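Local coordinates for anaphase-promoting complex subunit cut9 (Schizosaccharomyces pombe, PDB 2XPI), which forms a tetratricopeptide-repeat subunit of the anaphase-promoting complex, the E3 ubiquitin ligase controlling mitosis and G1, and both homodimerises and binds hcn1, at residues A[498-501]-A[502-506]; A[265-268]-A[269-272]; A[390-393]-A[394-398]; A[46-49]-A[50-54]. All coordinates share one frame; numbering follows the deposited sequence.

Interaction 1: A[498-501]-A[502-506]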
ATOM      1  N   PHE A 498       3.473  41.403 -38.078  1.00 49.76           N
ATOM      2  CA  PHE A 498       2.701  42.081 -37.037  1.00 49.43           C
ATOM      3  C   PHE A 498       1.221  42.236 -37.366  1.00 52.43           C
ATOM      4  O   PHE A 498       0.367  42.019 -36.503  1.00 52.78           O
ATOM      5  CB  PHE A 498       3.295  43.440 -36.721  1.00 50.02           C
ATOM      6  CG  PHE A 498       4.694  43.368 -36.231  1.00 51.05           C
ATOM      7  CD1 PHE A 498       5.071  42.374 -35.350  1.00 49.62           C
ATOM      8  CD2 PHE A 498       5.637  44.276 -36.656  1.00 51.85           C
ATOM      9  CE1 PHE A 498       6.349  42.302 -34.896  1.00 48.96           C
ATOM     10  CE2 PHE A 498       6.916  44.203 -36.201  1.00 51.74           C
ATOM     11  CZ  PHE A 498       7.276  43.216 -35.322  1.00 50.63           C
ATOM     12  N   GLN A 499       0.911  42.620 -38.601  1.00 55.55           N
ATOM     13  CA  GLN A 499      -0.485  42.805 -38.988  1.00 59.11           C
ATOM     14  C   GLN A 499      -1.259  41.494 -38.914  1.00 60.57           C
ATOM     15  O   GLN A 499      -2.459  41.482 -38.651  1.00 60.47           O
ATOM     16  CB  GLN A 499      -0.603  43.430 -40.380  1.00 62.19           C
ATOM     17  CG  GLN A 499      -0.515  44.940 -40.386  1.00 64.94           C
ATOM     18  CD  GLN A 499      -0.308  45.520 -41.788  1.00 69.12           C
ATOM     19  OE1 GLN A 499      -0.371  46.742 -41.978  1.00 71.51           O
ATOM     20  NE2 GLN A 499      -0.057  44.648 -42.770  1.00 68.83           N
ATOM     21  N   ASN A 500      -0.568  40.384 -39.140  1.00 62.58           N
ATOM     22  CA  ASN A 500      -1.220  39.085 -39.097  1.00 62.80           C
ATOM     23  C   ASN A 500      -1.375  38.511 -37.702  1.00 57.52           C
ATOM     24  O   ASN A 500      -2.327  37.783 -37.440  1.00 59.45           O
ATOM     25  CB  ASN A 500      -0.533  38.099 -40.028  1.00 67.68           C
ATOM     26  CG  ASN A 500      -1.349  37.836 -41.259  1.00 75.40           C
ATOM     27  OD1 ASN A 500      -1.215  38.524 -42.270  1.00 77.43           O
ATOM     28  ND2 ASN A 500      -2.245  36.862 -41.169  1.00 78.92           N
ATOM     29  N   ALA A 501      -0.443  38.833 -36.811  1.00 52.01           N
ATOM     30  CA  ALA A 501      -0.616  38.509 -35.404  1.00 49.19           C
ATOM     31  C   ALA A 501      -1.912  39.163 -34.943  1.00 51.39           C
ATOM     32  O   ALA A 501      -2.800  38.494 -34.433  1.00 51.28           O
ATOM     33  CB  ALA A 501       0.552  39.030 -34.586  1.00 46.73           C
ATOM     34  N   LEU A 502      -2.009  40.480 -35.146  1.00 53.30           N
ATOM     35  CA  LEU A 502      -3.200  41.262 -34.798  1.00 52.33           C
ATOM     36  C   LEU A 502      -4.493  40.689 -35.367  1.00 54.28           C
ATOM     37  O   LEU A 502      -5.497  40.590 -34.656  1.00 54.90           O
ATOM     38  CB  LEU A 502      -3.044  42.709 -35.248  1.00 50.49           C
ATOM     39  CG  LEU A 502      -2.306  43.648 -34.289  1.00 48.85           C
ATOM     40  CD1 LEU A 502      -1.891  42.945 -32.982  1.00 44.55           C
ATOM     41  CD2 LEU A 502      -1.114  44.332 -34.980  1.00 48.29           C
ATOM     42  N   LEU A 503      -4.477  40.317 -36.643  1.00 55.35           N
ATOM     43  CA  LEU A 503      -5.642  39.671 -37.226  1.00 58.93           C
ATOM     44  C   LEU A 503      -5.938  38.383 -36.477  1.00 59.70           C
ATOM     45  O   LEU A 503      -7.077  38.140 -36.088  1.00 61.75           O
ATOM     46  CB  LEU A 503      -5.445  39.387 -38.710  1.00 62.58           C
ATOM     47  CG  LEU A 503      -5.217  40.603 -39.610  1.00 65.94           C
ATOM     48  CD1 LEU A 503      -5.830  40.344 -40.968  1.00 69.22           C
ATOM     49  CD2 LEU A 503      -5.795  41.863 -38.997  1.00 66.64           C
ATOM     50  N   LEU A 504      -4.904  37.573 -36.262  1.00 58.80           N
ATOM     51  CA  LEU A 504      -5.041  36.313 -35.529  1.00 59.00           C
ATOM     52  C   LEU A 504      -5.665  36.498 -34.153  1.00 59.23           C
ATOM     53  O   LEU A 504      -6.624  35.819 -33.815  1.00 61.47           O
ATOM     54  CB  LEU A 504      -3.690  35.625 -35.368  1.00 58.19           C
ATOM     55  CG  LEU A 504      -3.468  34.362 -36.186  1.00 60.52           C
ATOM     56  CD1 LEU A 504      -4.789  33.820 -36.716  1.00 62.07           C
ATOM     57  CD2 LEU A 504      -2.508  34.634 -37.319  1.00 61.97           C
ATOM     58  N   VAL A 505      -5.100  37.406 -33.363  1.00 58.35           N
ATOM     59  CA  VAL A 505      -5.571  37.688 -32.013  1.00 59.41           C
ATOM     60  C   VAL A 505      -7.053  38.048 -31.928  1.00 65.30           C
ATOM     61  O   VAL A 505      -7.703  37.784 -30.917  1.00 65.97           O
ATOM     62  CB  VAL A 505      -4.755  38.821 -31.372  1.00 57.39           C
ATOM     63  CG1 VAL A 505      -5.460  39.375 -30.146  1.00 56.11           C
ATOM     64  CG2 VAL A 505      -3.388  38.319 -31.004  1.00 57.00           C
ATOM     65  N   LYS A 506      -7.589  38.655 -32.981  1.00 70.22           N
ATOM     66  CA  LYS A 506      -8.992  39.056 -32.974  1.00 74.51           C
ATOM     67  C   LYS A 506      -9.929  37.839 -33.016  1.00 75.84           C
ATOM     68  O   LYS A 506     -11.044  37.881 -32.484  1.00 76.26           O
ATOM     69  CB  LYS A 506      -9.277  40.026 -34.124  1.00 78.12           C
ATOM     70  CG  LYS A 506      -9.403  41.470 -33.690  1.00 81.30           C
ATOM     71  CD  LYS A 506     -10.602  41.639 -32.756  1.00 86.08           C
ATOM     72  CE  LYS A 506     -10.941  43.112 -32.504  1.00 89.65           C
ATOM     73  NZ  LYS A 506     -12.077  43.265 -31.548  1.00 91.84           N
TER
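Leu502, Leu503 and Leu504 each run back beside a carbonyl of the preceding turn. With CG anti to the carbonyl carbon (chi1 -61°), Leu503 heads toward the start of the helix, and its CD2 lies 3.4 Å from Gln499 O. The CD2 methyls of Leu502 and Leu504 lie beside Phe498 O and Asn500 O. Beneath the side chains the bonds are regular: Leu502 N donates to Phe498 O at 3.1 Å and is almost straight at 177°, while Val505 N reaches Ala501 O at 2.8 Å. The Phe498 ring leads away from this turn and packs on Asn521 and Leu522 of helix 516-528; it also meets an apolar side chain on the chain of another protein. Gln499, pointing away as well, has its OE1 hydrogen-bonded to Tyr526. On another flank Leu504 meets Leu478 of helix 475-487. An aromatic residue followed three places later by a small one, here Phe498 and Ala501, marks the second helix of a tetratricopeptide motif; this is TPR 12, within the group of repeats that binds hcn1.

Interaction 2: A[265-268]-A[269-272]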
ATOM      1  N   LYS A 265     -12.713  -7.407 -34.383  1.00 55.69           N
ATOM      2  CA  LYS A 265     -12.615  -7.094 -35.813  1.00 58.96           C
ATOM      3  C   LYS A 265     -13.712  -6.129 -36.250  1.00 60.34           C
ATOM      4  O   LYS A 265     -13.457  -5.194 -37.006  1.00 61.35           O
ATOM      5  CB  LYS A 265     -12.696  -8.358 -36.684  1.00 60.19           C
ATOM      6  CG  LYS A 265     -12.336  -8.082 -38.142  1.00 61.95           C
ATOM      7  CD  LYS A 265     -13.343  -8.643 -39.131  1.00 65.99           C
ATOM      8  CE  LYS A 265     -13.262  -7.884 -40.463  1.00 69.30           C
ATOM      9  NZ  LYS A 265     -14.374  -8.189 -41.436  1.00 72.27           N
ATOM     10  N   GLU A 266     -14.927  -6.372 -35.764  1.00 59.48           N
ATOM     11  CA  GLU A 266     -16.113  -5.650 -36.218  1.00 59.20           C
ATOM     12  C   GLU A 266     -16.294  -4.252 -35.590  1.00 55.95           C
ATOM     13  O   GLU A 266     -16.999  -3.404 -36.131  1.00 57.40           O
ATOM     14  CB  GLU A 266     -17.367  -6.516 -36.024  1.00 60.04           C
ATOM     15  CG  GLU A 266     -18.441  -5.861 -35.182  1.00 63.02           C
ATOM     16  CD  GLU A 266     -19.669  -6.744 -34.953  1.00 68.95           C
ATOM     17  OE1 GLU A 266     -19.748  -7.852 -35.534  1.00 70.61           O
ATOM     18  OE2 GLU A 266     -20.566  -6.321 -34.180  1.00 70.83           O
ATOM     19  N   ASP A 267     -15.655  -4.008 -34.456  1.00 52.23           N
ATOM     20  CA  ASP A 267     -15.774  -2.713 -33.785  1.00 50.36           C
ATOM     21  C   ASP A 267     -14.397  -2.029 -33.704  1.00 47.39           C
ATOM     22  O   ASP A 267     -14.102  -1.294 -32.762  1.00 44.36           O
ATOM     23  CB  ASP A 267     -16.372  -2.905 -32.383  1.00 49.89           C
ATOM     24  CG  ASP A 267     -16.842  -1.607 -31.760  1.00 51.85           C
ATOM     25  OD1 ASP A 267     -16.602  -1.424 -30.546  1.00 50.75           O
ATOM     26  OD2 ASP A 267     -17.438  -0.772 -32.480  1.00 54.36           O
ATOM     27  N   ALA A 268     -13.556  -2.284 -34.699  1.00 48.63           N
ATOM     28  CA  ALA A 268     -12.173  -1.817 -34.669  1.00 46.25           C
ATOM     29  C   ALA A 268     -12.092  -0.309 -34.598  1.00 43.60           C
ATOM     30  O   ALA A 268     -11.201   0.222 -33.947  1.00 44.91           O
ATOM     31  CB  ALA A 268     -11.407  -2.323 -35.878  1.00 47.29           C
ATOM     32  N   ALA A 269     -13.027   0.378 -35.250  1.00 40.82           N
ATOM     33  CA  ALA A 269     -12.954   1.826 -35.361  1.00 43.25           C
ATOM     34  C   ALA A 269     -13.187   2.519 -34.040  1.00 47.28           C
ATOM     35  O   ALA A 269     -12.704   3.624 -33.829  1.00 52.70           O
ATOM     36  CB  ALA A 269     -13.920   2.357 -36.404  1.00 44.03           C
ATOM     37  N   PHE A 270     -13.937   1.884 -33.160  1.00 46.88           N
ATOM     38  CA  PHE A 270     -14.226   2.458 -31.860  1.00 47.75           C
ATOM     39  C   PHE A 270     -12.954   2.565 -31.033  1.00 47.14           C
ATOM     40  O   PHE A 270     -12.624   3.635 -30.519  1.00 52.24           O
ATOM     41  CB  PHE A 270     -15.263   1.598 -31.145  1.00 50.07           C
ATOM     42  CG  PHE A 270     -15.500   1.978 -29.711  1.00 49.49           C
ATOM     43  CD1 PHE A 270     -16.306   3.057 -29.387  1.00 51.48           C
ATOM     44  CD2 PHE A 270     -14.963   1.218 -28.688  1.00 46.95           C
ATOM     45  CE1 PHE A 270     -16.543   3.393 -28.064  1.00 50.09           C
ATOM     46  CE2 PHE A 270     -15.198   1.542 -27.379  1.00 45.93           C
ATOM     47  CZ  PHE A 270     -15.994   2.634 -27.066  1.00 47.61           C
ATOM     48  N   LEU A 271     -12.221   1.470 -30.909  1.00 41.99           N
ATOM     49  CA  LEU A 271     -11.006   1.504 -30.115  1.00 40.07           C
ATOM     50  C   LEU A 271      -9.956   2.397 -30.776  1.00 43.11           C
ATOM     51  O   LEU A 271      -9.338   3.217 -30.115  1.00 43.27           O
ATOM     52  CB  LEU A 271     -10.458   0.096 -29.884  1.00 37.34           C
ATOM     53  CG  LEU A 271      -9.125   0.003 -29.141  1.00 33.75           C
ATOM     54  CD1 LEU A 271      -9.207   0.607 -27.722  1.00 30.47           C
ATOM     55  CD2 LEU A 271      -8.625  -1.435 -29.115  1.00 30.91           C
ATOM     56  N   ARG A 272      -9.765   2.255 -32.081  1.00 46.08           N
ATOM     57  CA  ARG A 272      -8.810   3.100 -32.790  1.00 48.41           C
ATOM     58  C   ARG A 272      -9.084   4.591 -32.591  1.00 48.63           C
ATOM     59  O   ARG A 272      -8.148   5.357 -32.393  1.00 47.49           O
ATOM     60  CB  ARG A 272      -8.767   2.766 -34.279  1.00 51.20           C
ATOM     61  CG  ARG A 272      -7.884   3.688 -35.079  1.00 52.25           C
ATOM     62  CD  ARG A 272      -7.495   3.065 -36.400  1.00 55.57           C
ATOM     63  NE  ARG A 272      -8.590   2.284 -36.961  1.00 59.97           N
ATOM     64  CZ  ARG A 272      -9.640   2.823 -37.569  1.00 63.97           C
ATOM     65  NH1 ARG A 272      -9.709   4.152 -37.690  1.00 67.21           N
ATOM     66  NH2 ARG A 272     -10.613   2.047 -38.049  1.00 61.68           N
TER
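The first turn of helix 268-276, where TPR 6 begins, brings Asp267 at the N-cap position against Phe270. Although the N-cap is a favoured place for an aspartate, this side chain makes no capping bond. Its CG is anti to the backbone N (chi1 -166°), which carries the carboxylate forward along the chain, where OD1 comes within 3.4 Å of Phe270 CB and 3.6 Å of Phe270 CD2. Carboxylate and ring are turned to nearly the same inclination, their planes 17° apart. The backbone supplies the polar part of the contact: Phe270 N donates to Asp267 O at 3.2 Å, approaching from above the carbonyl plane, whereas Arg272 N binds Ala268 O at 3.1 Å within that carbonyl's plane and nearly straight (170°). Arg272 CB stands 3.5 Å from the same Ala268 O. The acid is engaged elsewhere: OD1 is hydrogen-bonded to Tyr263 OH, and OD2 forms a salt bridge with Arg83 of the second subunit, which also makes a cation-pi contact with Phe270. The helix start thus lies at the homodimer interface, with Tyr263 of helix 261-264 beside it and Tyr294 and Leu295 of helix 285-296 packed on Phe270.

Interaction 3: A[390-393]-A[394-398]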
ATOM      1  N   SER A 390      10.545  33.681  -7.675  1.00 54.57           N
ATOM      2  CA  SER A 390      11.372  32.768  -6.902  1.00 56.84           C
ATOM      3  C   SER A 390      10.573  31.545  -6.435  1.00 57.33           C
ATOM      4  O   SER A 390      11.000  30.405  -6.621  1.00 56.93           O
ATOM      5  CB  SER A 390      11.967  33.476  -5.682  1.00 59.88           C
ATOM      6  OG  SER A 390      12.240  34.839  -5.959  1.00 63.67           O
ATOM      7  N   GLU A 391       9.422  31.774  -5.815  1.00 57.40           N
ATOM      8  CA  GLU A 391       8.667  30.661  -5.262  1.00 58.69           C
ATOM      9  C   GLU A 391       7.961  29.874  -6.379  1.00 54.64           C
ATOM     10  O   GLU A 391       7.712  28.674  -6.253  1.00 54.49           O
ATOM     11  CB  GLU A 391       7.720  31.121  -4.141  1.00 63.51           C
ATOM     12  CG  GLU A 391       7.106  32.495  -4.347  1.00 69.31           C
ATOM     13  CD  GLU A 391       8.046  33.651  -3.988  1.00 76.36           C
ATOM     14  OE1 GLU A 391       8.301  33.857  -2.778  1.00 79.16           O
ATOM     15  OE2 GLU A 391       8.512  34.370  -4.911  1.00 77.62           O
ATOM     16  N   ALA A 392       7.683  30.540  -7.492  1.00 50.27           N
ATOM     17  CA  ALA A 392       7.205  29.834  -8.667  1.00 46.95           C
ATOM     18  C   ALA A 392       8.292  28.883  -9.167  1.00 46.98           C
ATOM     19  O   ALA A 392       8.034  27.697  -9.375  1.00 45.72           O
ATOM     20  CB  ALA A 392       6.801  30.803  -9.742  1.00 45.34           C
ATOM     21  N   ARG A 393       9.510  29.392  -9.353  1.00 47.80           N
ATOM     22  CA  ARG A 393      10.614  28.526  -9.763  1.00 48.27           C
ATOM     23  C   ARG A 393      10.785  27.329  -8.842  1.00 45.30           C
ATOM     24  O   ARG A 393      10.900  26.203  -9.320  1.00 44.41           O
ATOM     25  CB  ARG A 393      11.937  29.267  -9.846  1.00 54.00           C
ATOM     26  CG  ARG A 393      13.075  28.341 -10.232  1.00 57.39           C
ATOM     27  CD  ARG A 393      14.114  29.035 -11.060  1.00 61.05           C
ATOM     28  NE  ARG A 393      15.029  29.824 -10.251  1.00 67.80           N
ATOM     29  CZ  ARG A 393      15.270  31.119 -10.436  1.00 71.62           C
ATOM     30  NH1 ARG A 393      14.657  31.796 -11.405  1.00 68.25           N
ATOM     31  NH2 ARG A 393      16.137  31.738  -9.642  1.00 76.67           N
ATOM     32  N   ARG A 394      10.795  27.570  -7.532  1.00 43.59           N
ATOM     33  CA  ARG A 394      10.864  26.469  -6.575  1.00 45.01           C
ATOM     34  C   ARG A 394       9.840  25.354  -6.902  1.00 44.45           C
ATOM     35  O   ARG A 394      10.163  24.163  -6.860  1.00 43.98           O
ATOM     36  CB  ARG A 394      10.673  26.928  -5.115  1.00 46.02           C
ATOM     37  CG  ARG A 394       9.925  25.847  -4.314  1.00 50.72           C
ATOM     38  CD  ARG A 394      10.099  25.901  -2.817  1.00 56.99           C
ATOM     39  NE  ARG A 394      10.226  24.583  -2.165  1.00 59.85           N
ATOM     40  CZ  ARG A 394      10.566  23.425  -2.750  1.00 58.40           C
ATOM     41  NH1 ARG A 394      10.821  23.336  -4.053  1.00 54.87           N
ATOM     42  NH2 ARG A 394      10.673  22.331  -2.005  1.00 58.66           N
ATOM     43  N   TYR A 395       8.610  25.740  -7.217  1.00 43.50           N
ATOM     44  CA  TYR A 395       7.537  24.750  -7.314  1.00 43.80           C
ATOM     45  C   TYR A 395       7.493  24.010  -8.630  1.00 44.56           C
ATOM     46  O   TYR A 395       7.094  22.856  -8.652  1.00 45.15           O
ATOM     47  CB  TYR A 395       6.182  25.344  -6.931  1.00 41.61           C
ATOM     48  CG  TYR A 395       6.140  25.575  -5.439  1.00 43.05           C
ATOM     49  CD1 TYR A 395       6.058  24.500  -4.554  1.00 42.25           C
ATOM     50  CD2 TYR A 395       6.220  26.856  -4.904  1.00 44.02           C
ATOM     51  CE1 TYR A 395       6.030  24.697  -3.192  1.00 43.10           C
ATOM     52  CE2 TYR A 395       6.191  27.062  -3.530  1.00 44.66           C
ATOM     53  CZ  TYR A 395       6.106  25.977  -2.686  1.00 45.27           C
ATOM     54  OH  TYR A 395       6.097  26.163  -1.324  1.00 49.64           O
ATOM     55  N   PHE A 396       7.925  24.654  -9.712  1.00 44.69           N
ATOM     56  CA  PHE A 396       8.042  23.959 -10.976  1.00 43.66           C
ATOM     57  C   PHE A 396       9.240  23.041 -10.854  1.00 43.77           C
ATOM     58  O   PHE A 396       9.284  21.963 -11.457  1.00 45.29           O
ATOM     59  CB  PHE A 396       8.226  24.932 -12.133  1.00 45.11           C
ATOM     60  CG  PHE A 396       7.053  25.837 -12.356  1.00 43.52           C
ATOM     61  CD1 PHE A 396       5.783  25.313 -12.549  1.00 41.81           C
ATOM     62  CD2 PHE A 396       7.224  27.212 -12.399  1.00 42.10           C
ATOM     63  CE1 PHE A 396       4.702  26.137 -12.753  1.00 39.33           C
ATOM     64  CE2 PHE A 396       6.153  28.041 -12.610  1.00 40.85           C
ATOM     65  CZ  PHE A 396       4.885  27.500 -12.784  1.00 40.20           C
ATOM     66  N   SER A 397      10.212  23.463 -10.059  1.00 42.20           N
ATOM     67  CA  SER A 397      11.325  22.582  -9.744  1.00 42.87           C
ATOM     68  C   SER A 397      10.854  21.320  -9.015  1.00 41.85           C
ATOM     69  O   SER A 397      11.272  20.215  -9.344  1.00 43.93           O
ATOM     70  CB  SER A 397      12.365  23.288  -8.886  1.00 45.81           C
ATOM     71  OG  SER A 397      13.546  22.505  -8.830  1.00 49.86           O
ATOM     72  N   LYS A 398       9.988  21.496  -8.026  1.00 39.06           N
ATOM     73  CA  LYS A 398       9.555  20.408  -7.166  1.00 40.84           C
ATOM     74  C   LYS A 398       8.734  19.401  -7.962  1.00 43.53           C
ATOM     75  O   LYS A 398       8.890  18.192  -7.817  1.00 46.40           O
ATOM     76  CB  LYS A 398       8.720  20.976  -6.023  1.00 42.01           C
ATOM     77  CG  LYS A 398       8.385  19.995  -4.934  1.00 43.58           C
ATOM     78  CD  LYS A 398       7.458  20.616  -3.915  1.00 46.26           C
ATOM     79  CE  LYS A 398       6.732  19.519  -3.130  1.00 50.97           C
ATOM     80  NZ  LYS A 398       7.611  18.683  -2.249  1.00 52.84           N
TER
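Ala392 and Phe396, one turn apart, make the apolar contact here: Ala392 CB lies 4.0 Å from Phe396 CE2. The phenylalanine has CG anti to the carbonyl carbon (chi1 -64°), a torsion that swings the ring back along the helix toward the alanine. A second aromatic, Tyr395, uses a similar torsion on a neighbouring flank, where its CE2 is 4.4 Å from Glu391 CB. One face of that tyrosine ring carries the aliphatic part of Arg394, whose CG stands 3.8 Å above the plane over the ring centre.

Backbone hydrogen bonds form the second group. Arg394 N donates to Ser390 O at 3.0 Å, and Ser397 N to Arg393 O at 2.9 Å. Ala392 O has two donors, with Phe396 N at 3.1 Å and 162° as the main one and Tyr395 N at 3.0 Å as a weak one.

Contacts with adjoining helices come third. Arg393 packs on Phe413, Phe417 and Glu420 of helix 407-420, while Ala392 meets Tyr383 and Phe396 meets Leu377, both on helix 373-385. A small residue followed four places later by an aromatic is a signature of the second helix of a tetratricopeptide motif; in TPR 9 the pair Ala392 and Phe396 fits against the first helix.

Interaction 4: A[46-49]-A[50-54]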
ATOM      1  N   SER A  46       0.166 -18.537 -23.943  1.00 68.96           N
ATOM      2  CA  SER A  46       0.437 -17.140 -23.664  1.00 63.98           C
ATOM      3  C   SER A  46      -0.462 -16.291 -24.557  1.00 60.78           C
ATOM      4  O   SER A  46      -0.442 -15.068 -24.502  1.00 60.33           O
ATOM      5  CB  SER A  46       1.905 -16.812 -23.915  1.00 65.65           C
ATOM      6  OG  SER A  46       2.178 -16.783 -25.305  1.00 68.94           O
ATOM      7  N   GLN A  47      -1.249 -16.962 -25.388  1.00 58.57           N
ATOM      8  CA  GLN A  47      -2.210 -16.294 -26.249  1.00 54.60           C
ATOM      9  C   GLN A  47      -3.489 -16.013 -25.487  1.00 50.78           C
ATOM     10  O   GLN A  47      -4.374 -15.335 -25.990  1.00 52.30           O
ATOM     11  CB  GLN A  47      -2.541 -17.164 -27.466  1.00 57.62           C
ATOM     12  CG  GLN A  47      -1.354 -17.508 -28.329  1.00 59.31           C
ATOM     13  CD  GLN A  47      -0.510 -16.292 -28.625  1.00 58.28           C
ATOM     14  OE1 GLN A  47      -0.921 -15.400 -29.367  1.00 56.71           O
ATOM     15  NE2 GLN A  47       0.674 -16.238 -28.025  1.00 58.67           N
ATOM     16  N   LEU A  48      -3.607 -16.545 -24.278  1.00 46.74           N
ATOM     17  CA  LEU A  48      -4.805 -16.286 -23.499  1.00 46.33           C
ATOM     18  C   LEU A  48      -4.516 -15.364 -22.301  1.00 45.29           C
ATOM     19  O   LEU A  48      -3.370 -14.972 -22.058  1.00 43.12           O
ATOM     20  CB  LEU A  48      -5.461 -17.603 -23.056  1.00 48.35           C
ATOM     21  CG  LEU A  48      -5.913 -18.606 -24.144  1.00 50.51           C
ATOM     22  CD1 LEU A  48      -6.399 -19.916 -23.524  1.00 49.13           C
ATOM     23  CD2 LEU A  48      -6.983 -18.020 -25.070  1.00 50.28           C
ATOM     24  N   SER A  49      -5.569 -15.013 -21.566  1.00 45.83           N
ATOM     25  CA  SER A  49      -5.447 -14.145 -20.394  1.00 45.50           C
ATOM     26  C   SER A  49      -5.957 -14.864 -19.153  1.00 43.58           C
ATOM     27  O   SER A  49      -6.158 -16.067 -19.170  1.00 46.09           O
ATOM     28  CB  SER A  49      -6.250 -12.857 -20.600  1.00 46.36           C
ATOM     29  OG  SER A  49      -7.640 -13.135 -20.679  1.00 46.90           O
ATOM     30  N   THR A  50      -6.177 -14.134 -18.074  1.00 41.61           N
ATOM     31  CA  THR A  50      -6.657 -14.784 -16.869  1.00 44.39           C
ATOM     32  C   THR A  50      -8.116 -15.222 -16.994  1.00 45.65           C
ATOM     33  O   THR A  50      -8.532 -16.154 -16.336  1.00 46.77           O
ATOM     34  CB  THR A  50      -6.460 -13.913 -15.630  1.00 45.53           C
ATOM     35  OG1 THR A  50      -7.149 -12.666 -15.804  1.00 46.93           O
ATOM     36  CG2 THR A  50      -4.985 -13.652 -15.440  1.00 46.09           C
ATOM     37  N   LEU A  51      -8.882 -14.563 -17.850  1.00 45.10           N
ATOM     38  CA  LEU A  51     -10.257 -14.968 -18.072  1.00 44.86           C
ATOM     39  C   LEU A  51     -10.368 -16.477 -18.242  1.00 48.67           C
ATOM     40  O   LEU A  51     -11.307 -17.086 -17.740  1.00 52.58           O
ATOM     41  CB  LEU A  51     -10.847 -14.238 -19.280  1.00 42.28           C
ATOM     42  CG  LEU A  51     -10.924 -12.717 -19.114  1.00 37.55           C
ATOM     43  CD1 LEU A  51     -11.705 -12.080 -20.260  1.00 38.50           C
ATOM     44  CD2 LEU A  51     -11.554 -12.378 -17.761  1.00 33.14           C
ATOM     45  N   THR A  52      -9.404 -17.079 -18.935  1.00 49.53           N
ATOM     46  CA  THR A  52      -9.375 -18.533 -19.145  1.00 52.18           C
ATOM     47  C   THR A  52      -9.237 -19.360 -17.844  1.00 53.41           C
ATOM     48  O   THR A  52      -9.726 -20.480 -17.766  1.00 55.29           O
ATOM     49  CB  THR A  52      -8.260 -18.926 -20.139  1.00 53.17           C
ATOM     50  OG1 THR A  52      -8.708 -18.694 -21.475  1.00 55.23           O
ATOM     51  CG2 THR A  52      -7.913 -20.395 -20.013  1.00 54.97           C
ATOM     52  N   ILE A  53      -8.577 -18.791 -16.838  1.00 53.28           N
ATOM     53  CA  ILE A  53      -8.375 -19.417 -15.535  1.00 52.89           C
ATOM     54  C   ILE A  53      -9.426 -19.003 -14.511  1.00 48.34           C
ATOM     55  O   ILE A  53      -9.336 -19.376 -13.354  1.00 48.02           O
ATOM     56  CB  ILE A  53      -7.073 -18.927 -14.862  1.00 56.45           C
ATOM     57  CG1 ILE A  53      -5.869 -18.992 -15.774  1.00 57.34           C
ATOM     58  CG2 ILE A  53      -6.752 -19.752 -13.628  1.00 60.26           C
ATOM     59  CD1 ILE A  53      -4.658 -18.445 -15.054  1.00 55.77           C
ATOM     60  N   SER A  54     -10.378 -18.168 -14.881  1.00 45.59           N
ATOM     61  CA  SER A  54     -11.356 -17.776 -13.889  1.00 43.85           C
ATOM     62  C   SER A  54     -12.206 -19.009 -13.496  1.00 43.12           C
ATOM     63  O   SER A  54     -12.615 -19.781 -14.361  1.00 44.06           O
ATOM     64  CB  SER A  54     -12.226 -16.654 -14.433  1.00 45.74           C
ATOM     65  OG  SER A  54     -13.211 -16.294 -13.483  1.00 49.07           O
TER
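Ser49 and Leu51 meet across Thr50, which begins a run of helical backbone angles and whose OG1 is hydrogen-bonded to Asp93 of the second subunit. Next, Leu51 offers its backbone N to Ser49 OG at 3.4 Å and 140°, a weak bond. The serine OG can face this N-H because it sits between its own backbone N and carbonyl carbon (chi1 65°). A side-chain oxygen facing the N-H two residues on in this way is consistent with a loose ST turn. Thr52 closes a beta turn over these residues, its N donating weakly to Ser49 O at 3.4 Å. Its side chain crosses that of Leu48 at about a right angle, with Thr52 OG1 3.3 Å from Leu48 CD1 and Thr52 CG2 3.9 Å from that same methyl. The hydroxyls of Ser49 and Thr52 are hydrogen-bonded to the two carboxylate oxygens of Asp193, making this one acid an anchor for two residues of the turn. Ile53 continues the winding, its N bonded to Thr50 O at 2.7 Å, and lays its side chain on Phe121 and Asn118 of helix 117-129. At Ser54 the N-H returns to Leu51 O at 3.2 Å.

All four are local contacts, each combining buried and more open residues, yet their chemistry follows their place in the superhelix. Interactions 1 and 3 lie mid-helix in TPR 12 and TPR 9, their centres 33 Å apart, and pair regular backbone bonds with apolar packing on adjoining helices. Interaction 2 is a helix start whose aspartate makes a salt bridge, and interaction 4 an irregular N-terminal segment whose hydroxyls hydrogen-bond to carboxylates. Those two lie on the same side of the chain's centre, 22 Å apart between centres, and both touch the second subunit, whereas interaction 1 reaches a different protein. Centres of interactions 1 and 4 are 59 Å apart, on opposite sides of the chain's centre.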